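Local coordinates for protein cytochrome P450 monooxygenase (Rhodococcus sp. ECU0066, PDB 6KBH) that probably acts as a self-sufficient heme monooxygenase, passing electrons through its own FMN and [2Fe-2S] cluster to the heme that activates oxygen, at residues V329-T337 with P348-S358; D514-Y522 with S544-H552. All blocks are in the same frame, centred on the assembly; numbering follows the deposited sequence.

Contact 1: residues V329-T337 with P348-S358; sequences VAAWRRLVT and PAGAKLLIVNS. With HEM (protoporphyrin IX containing Fe), chain C.
Val336 packs its CG2 methyl across the branch of Leu353, 3.6 Å from CG, at the apolar centre of two antiparallel strands, 332-336 and 352-355, which are neighbours in the five-stranded beta1 sheet of the cytochrome P450 fold. With chi1 at -174° the CG1 of Val336 lies anti to the backbone N, which leaves CG2 to turn to Leu353. Beta-branched and leucine side chains suit this buried layer, where Phe94 of the outermost strand 94-95 adds its ring. On the same face Ile355 lays CG1 beside Trp332 CB, 4.0 Å away, and brings CD1 to the aliphatic CG of Arg334. On the other face Leu354 reaches back with CD1 to Ala331 CB, at 3.6 Å; Arg333 shares this face and crosses Leu354 at an angle, its CG near CD1 and its guanidinium held by the carbonyls of Ala99 and Glu101. Paired N-H and C=O groups join Trp332 with Ile355 and Arg334 with Leu353. At the far end, where a type II turn from Pro348 to Ala351 leads into strand 352-355, Val336 bonds through N to Ala351 O and through O to Gly350 N. Gly350 fits the turn because a CB there would strike the preceding carbonyl oxygen. Beyond the strand the next helix begins, and Ser358 N reaches Ala330 O at 3.1 Å. The heme lies at the outer edge; its methyls CMB and CMA meet Val329 CG2 and one face of the Trp332 ring, and its propionate meets Arg334. Bent at chi2 (-70°), the Arg334 chain carries its guanidinium there; NH1 is steadied by Arg333 O at 3.0 Å, while NH2 points almost straight at heme O1A, in a bond modelled too short for its length to be trusted.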
loop_
_atom_site.group_PDB
_atom_site.type_symbol
_atom_site.label_atom_id
_atom_site.label_comp_id
_atom_site.label_asym_id
_atom_site.label_seq_id
_atom_site.Cartn_x
_atom_site.Cartn_y
_atom_site.Cartn_z
ATOM N N VAL A 329 2.873 -4.259 -17.095
ATOM C CA VAL A 329 2.316 -3.301 -18.039
ATOM C C VAL A 329 3.459 -2.391 -18.467
ATOM O O VAL A 329 3.832 -1.458 -17.746
ATOM C CB VAL A 329 1.155 -2.505 -17.436
ATOM C CG1 VAL A 329 0.667 -1.449 -18.408
ATOM C CG2 VAL A 329 0.020 -3.445 -17.058
ATOM N N ALA A 330 4.034 -2.668 -19.640
ATOM C CA ALA A 330 5.090 -1.809 -20.158
ATOM C C ALA A 330 4.540 -0.462 -20.602
ATOM O O ALA A 330 5.222 0.559 -20.471
ATOM C CB ALA A 330 5.811 -2.498 -21.316
ATOM N N ALA A 331 3.312 -0.439 -21.111
ATOM C CA ALA A 331 2.703 0.794 -21.580
ATOM C C ALA A 331 1.197 0.601 -21.620
ATOM O O ALA A 331 0.700 -0.526 -21.614
ATOM C CB ALA A 331 3.238 1.196 -22.960
ATOM N N TRP A 332 0.479 1.718 -21.655
ATOM C CA TRP A 332 -0.973 1.710 -21.732
ATOM C C TRP A 332 -1.397 2.752 -22.757
ATOM O O TRP A 332 -0.561 3.445 -23.344
ATOM C CB TRP A 332 -1.606 1.958 -20.357
ATOM C CG TRP A 332 -2.971 1.360 -20.221
ATOM C CD1 TRP A 332 -4.133 2.023 -19.956
ATOM C CD2 TRP A 332 -3.320 -0.023 -20.355
ATOM N NE1 TRP A 332 -5.182 1.140 -19.910
ATOM C CE2 TRP A 332 -4.710 -0.124 -20.154
ATOM C CE3 TRP A 332 -2.591 -1.186 -20.625
ATOM C CZ2 TRP A 332 -5.388 -1.341 -20.212
ATOM C CZ3 TRP A 332 -3.266 -2.396 -20.685
ATOM C CH2 TRP A 332 -4.650 -2.463 -20.478
ATOM N N ARG A 333 -2.705 2.864 -22.983
ATOM C CA ARG A 333 -3.195 3.597 -24.140
ATOM C C ARG A 333 -4.383 4.474 -23.778
ATOM O O ARG A 333 -5.251 4.077 -22.996
ATOM C CB ARG A 333 -3.578 2.633 -25.272
ATOM C CG ARG A 333 -2.390 1.844 -25.800
ATOM C CD ARG A 333 -2.778 0.913 -26.924
ATOM N NE ARG A 333 -3.636 -0.173 -26.482
ATOM C CZ ARG A 333 -4.298 -0.970 -27.310
ATOM N NH1 ARG A 333 -4.195 -0.788 -28.622
ATOM N NH2 ARG A 333 -5.062 -1.940 -26.831
ATOM N N ARG A 334 -4.410 5.669 -24.367
ATOM C CA ARG A 334 -5.517 6.601 -24.234
ATOM C C ARG A 334 -5.775 7.253 -25.585
ATOM O O ARG A 334 -4.875 7.362 -26.422
ATOM C CB ARG A 334 -5.234 7.674 -23.170
ATOM C CG ARG A 334 -5.332 7.166 -21.735
ATOM C CD ARG A 334 -6.775 6.866 -21.353
ATOM N NE ARG A 334 -6.906 6.466 -19.955
ATOM C CZ ARG A 334 -6.868 5.207 -19.529
ATOM N NH1 ARG A 334 -6.698 4.214 -20.389
ATOM N NH2 ARG A 334 -6.998 4.941 -18.238
ATOM N N LEU A 335 -7.017 7.677 -25.794
ATOM C CA LEU A 335 -7.440 8.315 -27.035
ATOM C C LEU A 335 -7.696 9.790 -26.760
ATOM O O LEU A 335 -8.588 10.132 -25.975
ATOM C CB LEU A 335 -8.694 7.642 -27.594
ATOM C CG LEU A 335 -9.396 8.309 -28.779
ATOM C CD1 LEU A 335 -8.479 8.377 -29.990
ATOM C CD2 LEU A 335 -10.683 7.569 -29.117
ATOM N N VAL A 336 -6.909 10.660 -27.397
ATOM C CA VAL A 336 -7.065 12.095 -27.194
ATOM C C VAL A 336 -8.386 12.547 -27.803
ATOM O O VAL A 336 -8.709 12.206 -28.947
ATOM C CB VAL A 336 -5.878 12.857 -27.799
ATOM C CG1 VAL A 336 -5.969 14.331 -27.461
ATOM C CG2 VAL A 336 -4.564 12.274 -27.303
ATOM N N THR A 337 -9.161 13.314 -27.034
ATOM C CA THR A 337 -10.499 13.718 -27.447
ATOM C C THR A 337 -10.574 15.155 -27.948
ATOM O O THR A 337 -11.596 15.535 -28.531
ATOM C CB THR A 337 -11.490 13.541 -26.288
ATOM O OG1 THR A 337 -11.238 14.534 -25.287
ATOM C CG2 THR A 337 -11.349 12.158 -25.667
ATOM N N PRO A 348 -3.096 16.302 -31.586
ATOM C CA PRO A 348 -4.424 16.598 -32.124
ATOM C C PRO A 348 -5.505 15.669 -31.586
ATOM O O PRO A 348 -5.237 14.611 -31.014
ATOM C CB PRO A 348 -4.231 16.387 -33.630
ATOM C CG PRO A 348 -3.216 15.300 -33.700
ATOM C CD PRO A 348 -2.291 15.495 -32.521
ATOM N N ALA A 349 -6.749 16.095 -31.786
ATOM C CA ALA A 349 -7.887 15.258 -31.443
ATOM C C ALA A 349 -7.912 14.025 -32.335
ATOM O O ALA A 349 -7.688 14.108 -33.546
ATOM C CB ALA A 349 -9.191 16.041 -31.588
ATOM N N GLY A 350 -8.184 12.873 -31.727
ATOM C CA GLY A 350 -8.111 11.607 -32.415
ATOM C C GLY A 350 -6.782 10.896 -32.276
ATOM O O GLY A 350 -6.704 9.696 -32.561
ATOM N N ALA A 351 -5.738 11.602 -31.847
ATOM C CA ALA A 351 -4.447 10.970 -31.624
ATOM C C ALA A 351 -4.558 9.898 -30.548
ATOM O O ALA A 351 -5.322 10.024 -29.588
ATOM C CB ALA A 351 -3.404 12.009 -31.217
ATOM N N LYS A 352 -3.784 8.834 -30.721
ATOM C CA LYS A 352 -3.754 7.716 -29.791
ATOM C C LYS A 352 -2.457 7.782 -29.001
ATOM O O LYS A 352 -1.384 7.968 -29.581
ATOM C CB LYS A 352 -3.868 6.383 -30.536
ATOM C CG LYS A 352 -5.162 6.226 -31.323
ATOM C CD LYS A 352 -5.225 4.878 -32.027
ATOM C CE LYS A 352 -6.507 4.718 -32.826
ATOM N NZ LYS A 352 -6.577 3.384 -33.489
ATOM N N LEU A 353 -2.559 7.648 -27.683
ATOM C CA LEU A 353 -1.411 7.796 -26.802
ATOM C C LEU A 353 -0.871 6.438 -26.381
ATOM O O LEU A 353 -1.636 5.528 -26.051
ATOM C CB LEU A 353 -1.780 8.614 -25.563
ATOM C CG LEU A 353 -2.049 10.101 -25.809
ATOM C CD1 LEU A 353 -2.128 10.869 -24.489
ATOM C CD2 LEU A 353 -0.989 10.700 -26.725
ATOM N N LEU A 354 0.452 6.303 -26.411
ATOM C CA LEU A 354 1.147 5.189 -25.774
ATOM C C LEU A 354 1.878 5.757 -24.563
ATOM O O LEU A 354 2.953 6.351 -24.699
ATOM C CB LEU A 354 2.114 4.505 -26.730
ATOM C CG LEU A 354 2.659 3.203 -26.146
ATOM C CD1 LEU A 354 1.525 2.207 -25.966
ATOM C CD2 LEU A 354 3.758 2.616 -27.014
ATOM N N ILE A 355 1.295 5.580 -23.383
ATOM C CA ILE A 355 1.842 6.129 -22.150
ATOM C C ILE A 355 2.632 5.021 -21.458
ATOM O O ILE A 355 2.066 4.036 -20.974
ATOM C CB ILE A 355 0.738 6.723 -21.264
ATOM C CG1 ILE A 355 -0.351 5.696 -20.933
ATOM C CG2 ILE A 355 0.097 7.908 -21.976
ATOM C CD1 ILE A 355 -1.612 6.306 -20.350
ATOM N N VAL A 356 3.953 5.171 -21.424
ATOM C CA VAL A 356 4.849 4.071 -21.060
ATOM C C VAL A 356 4.958 4.065 -19.539
ATOM O O VAL A 356 5.782 4.765 -18.946
ATOM C CB VAL A 356 6.209 4.190 -21.746
ATOM C CG1 VAL A 356 7.049 2.958 -21.471
ATOM C CG2 VAL A 356 6.029 4.391 -23.245
ATOM N N ASN A 357 4.102 3.253 -18.902
ATOM C CA ASN A 357 4.174 3.062 -17.457
ATOM C C ASN A 357 5.565 2.616 -17.031
ATOM O O ASN A 357 6.073 3.038 -15.983
ATOM C CB ASN A 357 3.143 2.021 -17.006
ATOM C CG ASN A 357 1.755 2.290 -17.552
ATOM O OD1 ASN A 357 1.510 2.150 -18.751
ATOM N ND2 ASN A 357 0.828 2.641 -16.666
ATOM N N SER A 358 6.190 1.748 -17.831
ATOM C CA SER A 358 7.506 1.230 -17.474
ATOM C C SER A 358 8.545 2.342 -17.452
ATOM O O SER A 358 9.436 2.353 -16.596
ATOM C CB SER A 358 7.918 0.129 -18.451
ATOM O OG SER A 358 9.089 -0.528 -18.002
HETATM C CHA HEM C . -7.715 -1.749 -15.080
HETATM C CHB HEM C . -2.924 -3.225 -14.521
HETATM C CHC HEM C . -4.499 -7.524 -11.867
HETATM C CHD HEM C . -9.237 -6.027 -12.438
HETATM C C1A HEM C . -6.275 -2.006 -15.023
HETATM C C2A HEM C . -5.508 -0.957 -15.704
HETATM C C3A HEM C . -4.181 -1.362 -15.547
HETATM C C4A HEM C . -4.269 -2.634 -14.782
HETATM C CMA HEM C . -2.958 -0.659 -16.049
HETATM C CAA HEM C . -6.003 0.280 -16.389
HETATM C CBA HEM C . -5.789 1.547 -15.622
HETATM C CGA HEM C . -6.438 2.807 -16.088
HETATM O O1A HEM C . -6.813 2.671 -17.283
HETATM O O2A HEM C . -6.429 3.658 -15.158
HETATM C C1B HEM C . -2.871 -4.517 -13.767
HETATM C C2B HEM C . -1.585 -5.267 -13.398
HETATM C C3B HEM C . -2.086 -6.609 -12.565
HETATM C C4B HEM C . -3.599 -6.520 -12.533
HETATM C CMB HEM C . -0.186 -4.869 -13.729
HETATM C CAB HEM C . -1.245 -7.694 -11.983
HETATM C CBB HEM C . -0.122 -7.306 -11.086
HETATM C C1C HEM C . -5.956 -7.217 -11.952
HETATM C C2C HEM C . -6.701 -8.254 -11.287
HETATM C C3C HEM C . -8.015 -7.867 -11.434
HETATM C C4C HEM C . -7.927 -6.618 -12.175
HETATM C CMC HEM C . -6.174 -9.466 -10.594
HETATM C CAC HEM C . -9.223 -8.580 -10.908
HETATM C CBC HEM C . -10.143 -9.295 -11.831
HETATM C C1D HEM C . -9.039 -4.784 -13.192
HETATM C C2D HEM C . -10.337 -4.100 -13.508
HETATM C C3D HEM C . -9.867 -2.755 -14.340
HETATM C C4D HEM C . -8.370 -2.868 -14.373
HETATM C CMD HEM C . -11.706 -4.558 -13.145
HETATM C CAD HEM C . -10.741 -1.689 -14.899
HETATM C CBD HEM C . -11.252 -0.691 -13.911
HETATM C CGD HEM C . -11.756 0.597 -14.451
HETATM O O1D HEM C . -11.315 0.727 -15.618
HETATM O O2D HEM C . -12.462 1.192 -13.597
HETATM N NA HEM C . -5.538 -3.051 -14.452
HETATM N NB HEM C . -4.069 -5.219 -13.194
HETATM N NC HEM C . -6.691 -6.195 -12.508
HETATM N ND HEM C . -7.748 -4.090 -13.640
HETATM FE FE HEM C . -5.885 -4.746 -13.542
#

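Contact 2: residues D514-Y522 with S544-H552; sequences DCGAVSRQY and SRGGSRWIH. With FMN (flavin mononucleotide), chain B.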
loop_
_atom_site.group_PDB
_atom_site.type_symbol
_atom_site.label_atom_id
_atom_site.label_comp_id
_atom_site.label_asym_id
_atom_site.label_seq_id
_atom_site.Cartn_x
_atom_site.Cartn_y
_atom_site.Cartn_z
ATOM N N ASP A 514 4.817 -3.835 16.568
ATOM C CA ASP A 514 3.744 -4.793 16.315
ATOM C C ASP A 514 3.660 -5.795 17.456
ATOM O O ASP A 514 4.477 -6.715 17.539
ATOM C CB ASP A 514 3.979 -5.514 14.992
ATOM C CG ASP A 514 3.713 -4.635 13.799
ATOM O OD1 ASP A 514 3.380 -3.448 13.999
ATOM O OD2 ASP A 514 3.833 -5.134 12.661
ATOM N N CYS A 515 2.655 -5.655 18.320
ATOM C CA CYS A 515 2.486 -6.577 19.443
ATOM C C CYS A 515 1.567 -7.713 19.005
ATOM O O CYS A 515 0.367 -7.740 19.286
ATOM C CB CYS A 515 1.947 -5.845 20.664
ATOM S SG CYS A 515 2.810 -4.304 21.022
ATOM N N GLY A 516 2.158 -8.673 18.303
ATOM C CA GLY A 516 1.358 -9.738 17.722
ATOM C C GLY A 516 0.599 -9.218 16.518
ATOM O O GLY A 516 1.178 -8.624 15.601
ATOM N N ALA A 517 -0.717 -9.425 16.519
ATOM C CA ALA A 517 -1.559 -8.997 15.410
ATOM C C ALA A 517 -1.937 -7.522 15.474
ATOM O O ALA A 517 -2.658 -7.050 14.588
ATOM C CB ALA A 517 -2.828 -9.852 15.352
ATOM N N VAL A 518 -1.477 -6.784 16.485
ATOM C CA VAL A 518 -1.770 -5.363 16.608
ATOM C C VAL A 518 -0.469 -4.590 16.762
ATOM O O VAL A 518 0.587 -5.149 17.066
ATOM C CB VAL A 518 -2.710 -5.052 17.794
ATOM C CG1 VAL A 518 -4.156 -5.305 17.408
ATOM C CG2 VAL A 518 -2.316 -5.869 19.013
ATOM N N SER A 519 -0.561 -3.282 16.543
ATOM C CA SER A 519 0.539 -2.361 16.785
ATOM C C SER A 519 0.156 -1.397 17.898
ATOM O O SER A 519 -0.972 -0.897 17.942
ATOM C CB SER A 519 0.903 -1.581 15.515
ATOM O OG SER A 519 -0.075 -0.602 15.206
ATOM N N ARG A 520 1.098 -1.153 18.803
ATOM C CA ARG A 520 0.946 -0.160 19.855
ATOM C C ARG A 520 2.201 0.700 19.878
ATOM O O ARG A 520 3.252 0.305 19.369
ATOM C CB ARG A 520 0.721 -0.812 21.229
ATOM C CG ARG A 520 -0.437 -1.802 21.282
ATOM C CD ARG A 520 -1.773 -1.096 21.454
ATOM N NE ARG A 520 -2.855 -2.043 21.706
ATOM C CZ ARG A 520 -3.731 -2.443 20.789
ATOM N NH1 ARG A 520 -3.658 -1.976 19.551
ATOM N NH2 ARG A 520 -4.682 -3.309 21.112
ATOM N N GLN A 521 2.089 1.883 20.475
ATOM C CA GLN A 521 3.222 2.780 20.636
ATOM C C GLN A 521 3.607 2.887 22.103
ATOM O O GLN A 521 2.741 2.933 22.979
ATOM C CB GLN A 521 2.927 4.178 20.087
ATOM C CG GLN A 521 2.264 4.183 18.733
ATOM C CD GLN A 521 0.860 4.731 18.797
ATOM O OE1 GLN A 521 0.659 5.926 19.016
ATOM N NE2 GLN A 521 -0.123 3.858 18.622
ATOM N N TYR A 522 4.913 2.940 22.358
ATOM C CA TYR A 522 5.449 3.067 23.706
ATOM C C TYR A 522 6.623 4.036 23.684
ATOM O O TYR A 522 7.533 3.878 22.866
ATOM C CB TYR A 522 5.873 1.697 24.253
ATOM C CG TYR A 522 4.749 0.675 24.252
ATOM C CD1 TYR A 522 3.589 0.909 24.962
ATOM C CD2 TYR A 522 4.839 -0.513 23.531
ATOM C CE1 TYR A 522 2.550 0.013 24.976
ATOM C CE2 TYR A 522 3.783 -1.434 23.539
ATOM C CZ TYR A 522 2.641 -1.152 24.270
ATOM O OH TYR A 522 1.560 -2.000 24.332
ATOM N N SER A 544 -6.847 -5.223 29.065
ATOM C CA SER A 544 -5.966 -5.188 27.904
ATOM C C SER A 544 -6.691 -5.749 26.691
ATOM O O SER A 544 -7.108 -6.912 26.695
ATOM C CB SER A 544 -4.687 -5.983 28.170
ATOM O OG SER A 544 -3.851 -5.993 27.025
ATOM N N ARG A 545 -6.820 -4.929 25.647
ATOM C CA ARG A 545 -7.407 -5.377 24.391
ATOM C C ARG A 545 -6.505 -6.344 23.628
ATOM O O ARG A 545 -6.895 -6.795 22.545
ATOM C CB ARG A 545 -7.752 -4.167 23.516
ATOM C CG ARG A 545 -6.751 -3.031 23.619
ATOM C CD ARG A 545 -7.363 -1.633 23.537
ATOM N NE ARG A 545 -6.310 -0.651 23.287
ATOM C CZ ARG A 545 -6.497 0.656 23.121
ATOM N NH1 ARG A 545 -7.714 1.183 23.185
ATOM N NH2 ARG A 545 -5.450 1.437 22.897
ATOM N N GLY A 546 -5.318 -6.660 24.145
ATOM C CA GLY A 546 -4.503 -7.715 23.567
ATOM C C GLY A 546 -3.042 -7.372 23.354
ATOM O O GLY A 546 -2.183 -8.260 23.373
ATOM N N GLY A 547 -2.747 -6.089 23.141
ATOM C CA GLY A 547 -1.375 -5.697 22.860
ATOM C C GLY A 547 -0.472 -5.813 24.075
ATOM O O GLY A 547 0.624 -6.377 23.997
ATOM N N SER A 548 -0.917 -5.275 25.213
ATOM C CA SER A 548 -0.090 -5.332 26.413
ATOM C C SER A 548 0.040 -6.759 26.927
ATOM O O SER A 548 1.105 -7.147 27.417
ATOM C CB SER A 548 -0.659 -4.421 27.502
ATOM O OG SER A 548 -1.662 -5.082 28.246
ATOM N N ARG A 549 -1.029 -7.553 26.834
ATOM C CA ARG A 549 -0.935 -8.951 27.242
ATOM C C ARG A 549 0.130 -9.687 26.446
ATOM O O ARG A 549 0.992 -10.368 27.018
ATOM C CB ARG A 549 -2.288 -9.648 27.088
ATOM C CG ARG A 549 -2.747 -10.381 28.344
ATOM C CD ARG A 549 -4.102 -11.025 28.120
ATOM N NE ARG A 549 -4.110 -11.794 26.878
ATOM C CZ ARG A 549 -4.887 -11.505 25.844
ATOM N NH1 ARG A 549 -5.709 -10.468 25.914
ATOM N NH2 ARG A 549 -4.836 -12.236 24.741
ATOM N N TRP A 550 0.081 -9.554 25.118
ATOM C CA TRP A 550 0.995 -10.301 24.261
ATOM C C TRP A 550 2.448 -10.088 24.667
ATOM O O TRP A 550 3.235 -11.043 24.707
ATOM C CB TRP A 550 0.804 -9.916 22.793
ATOM C CG TRP A 550 1.689 -10.746 21.928
ATOM C CD1 TRP A 550 1.417 -11.984 21.431
ATOM C CD2 TRP A 550 3.029 -10.435 21.521
ATOM N NE1 TRP A 550 2.492 -12.455 20.716
ATOM C CE2 TRP A 550 3.494 -11.523 20.758
ATOM C CE3 TRP A 550 3.874 -9.337 21.717
ATOM C CZ2 TRP A 550 4.766 -11.545 20.189
ATOM C CZ3 TRP A 550 5.136 -9.362 21.151
ATOM C CH2 TRP A 550 5.570 -10.458 20.397
ATOM N N ILE A 551 2.825 -8.845 24.966
ATOM C CA ILE A 551 4.213 -8.559 25.321
ATOM C C ILE A 551 4.600 -9.283 26.603
ATOM O O ILE A 551 5.700 -9.839 26.715
ATOM C CB ILE A 551 4.437 -7.042 25.446
ATOM C CG1 ILE A 551 4.235 -6.354 24.098
ATOM C CG2 ILE A 551 5.826 -6.770 25.968
ATOM C CD1 ILE A 551 4.183 -4.851 24.202
ATOM N N HIS A 552 3.704 -9.293 27.587
ATOM C CA HIS A 552 3.994 -9.947 28.857
ATOM C C HIS A 552 3.883 -11.462 28.764
ATOM O O HIS A 552 4.611 -12.176 29.462
ATOM C CB HIS A 552 3.045 -9.435 29.939
ATOM C CG HIS A 552 3.159 -7.967 30.206
ATOM N ND1 HIS A 552 3.429 -7.456 31.456
ATOM C CD2 HIS A 552 3.055 -6.901 29.378
ATOM C CE1 HIS A 552 3.481 -6.137 31.387
ATOM N NE2 HIS A 552 3.252 -5.776 30.139
HETATM N N1 FMN B . 0.136 5.287 23.516
HETATM C C2 FMN B . 0.264 6.293 22.639
HETATM O O2 FMN B . -0.717 6.570 21.874
HETATM N N3 FMN B . 1.386 7.016 22.534
HETATM C C4 FMN B . 2.427 6.726 23.342
HETATM O O4 FMN B . 3.574 7.442 23.258
HETATM C C4A FMN B . 2.322 5.687 24.265
HETATM N N5 FMN B . 3.366 5.409 25.062
HETATM C C5A FMN B . 3.254 4.406 25.941
HETATM C C6 FMN B . 4.346 4.145 26.748
HETATM C C7 FMN B . 4.286 3.128 27.671
HETATM C C7M FMN B . 5.580 2.942 28.501
HETATM C C8 FMN B . 3.128 2.353 27.809
HETATM C C8M FMN B . 3.018 1.218 28.808
HETATM C C9 FMN B . 2.025 2.627 27.007
HETATM C C9A FMN B . 2.083 3.649 26.054
HETATM N N10 FMN B . 1.031 3.937 25.255
HETATM C C10 FMN B . 1.144 4.951 24.354
HETATM C "C1'" FMN B . -0.238 3.146 25.303
HETATM C "C2'" FMN B . -0.177 1.914 24.435
HETATM O "O2'" FMN B . -0.133 2.183 23.094
HETATM C "C3'" FMN B . -1.348 1.004 24.702
HETATM O "O3'" FMN B . -2.597 1.624 24.541
HETATM C "C4'" FMN B . -1.246 0.365 26.104
HETATM O "O4'" FMN B . -0.042 -0.157 26.525
HETATM C "C5'" FMN B . -2.193 -0.865 26.240
HETATM O "O5'" FMN B . -2.273 -1.771 25.111
HETATM P P FMN B . -3.474 -2.782 25.052
HETATM O O1P FMN B . -3.723 -3.200 23.626
HETATM O O2P FMN B . -3.178 -4.014 25.847
HETATM O O3P FMN B . -4.674 -2.092 25.620
#
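Strand 518-522 and helix 547-552 run at 89° to each other with axes 9.4 Å apart, and the backbones come nearest beside the preceding turn, where Cys515 CA lies 5.2 Å from Gly547 CA. There the indole of Trp550 lies flat under the turn: Gly516 CA stands 4.1 Å from the centroid of the five-membered ring, a CH-pi contact almost on the ring normal. Trp550 gets there with CG anti to the backbone N (chi1 -177°), and glycine suits position 516 because a CB would crowd the indole. Deeper in, Ile551 CD1 sits between Cys515 SG and Tyr522 CE2, 3.5 Å from each, the isoleucine and tyrosine coming from opposite directions. The far side of the tyrosine ring turns to the flavin: its edge faces FMN C6, and OH makes a weak bond to O4'. An alanine in place of Tyr522 would probably leave Ile551 CD1 without its aromatic partner and the flavin's dimethylbenzene side poorly supported. Between strand and helix sits the phosphate. Arg520 points NE and NH2 at FMN O1P from its guanidinium edge, and Gly547 N gives that oxygen a third donor at 3.1 Å; any CB on Gly547 would collide with Arg520 NE. Ser548 N binds O2P at 2.7 Å, so the first turn of the helix presents its N-H groups, and probably its dipole, to the anion. Ser544 OG reaches O2P too, though this bond and that of Arg520 NE are modelled too short for their lengths to be relied on. Arg545, its guanidinium plane 74° from that of Arg520, lies along the phosphate and pairs through NH1 with Glu737. An Arg-X-Tyr-Ser strand facing a glycine-rich helix start is the flavin phosphate site of the ferredoxin reductase-like beta-barrel, here binding FMN as in phthalate dioxygenase reductase.

Overall arrangement
Contacts 1 and 2 sit on opposite sides of the chain's centre, their own centres 49 Å apart and their nearest atoms about 30 Å apart, and each meets a different cofactor. They share a principle: an arginine on a beta-strand meets the anionic end of the cofactor, a heme propionate in 329-337 with 348-358 and the FMN phosphate in 514-522 with 544-552. The side chain of Arg334 lies about 4 Å from that of His391, which also hydrogen-bonds to the heme and lies two residues before the axial Cys393. The side chain of Arg520 lies about 10 Å from the [2Fe-2S] cluster, consistent with electrons passing from FMN through the cluster toward the heme.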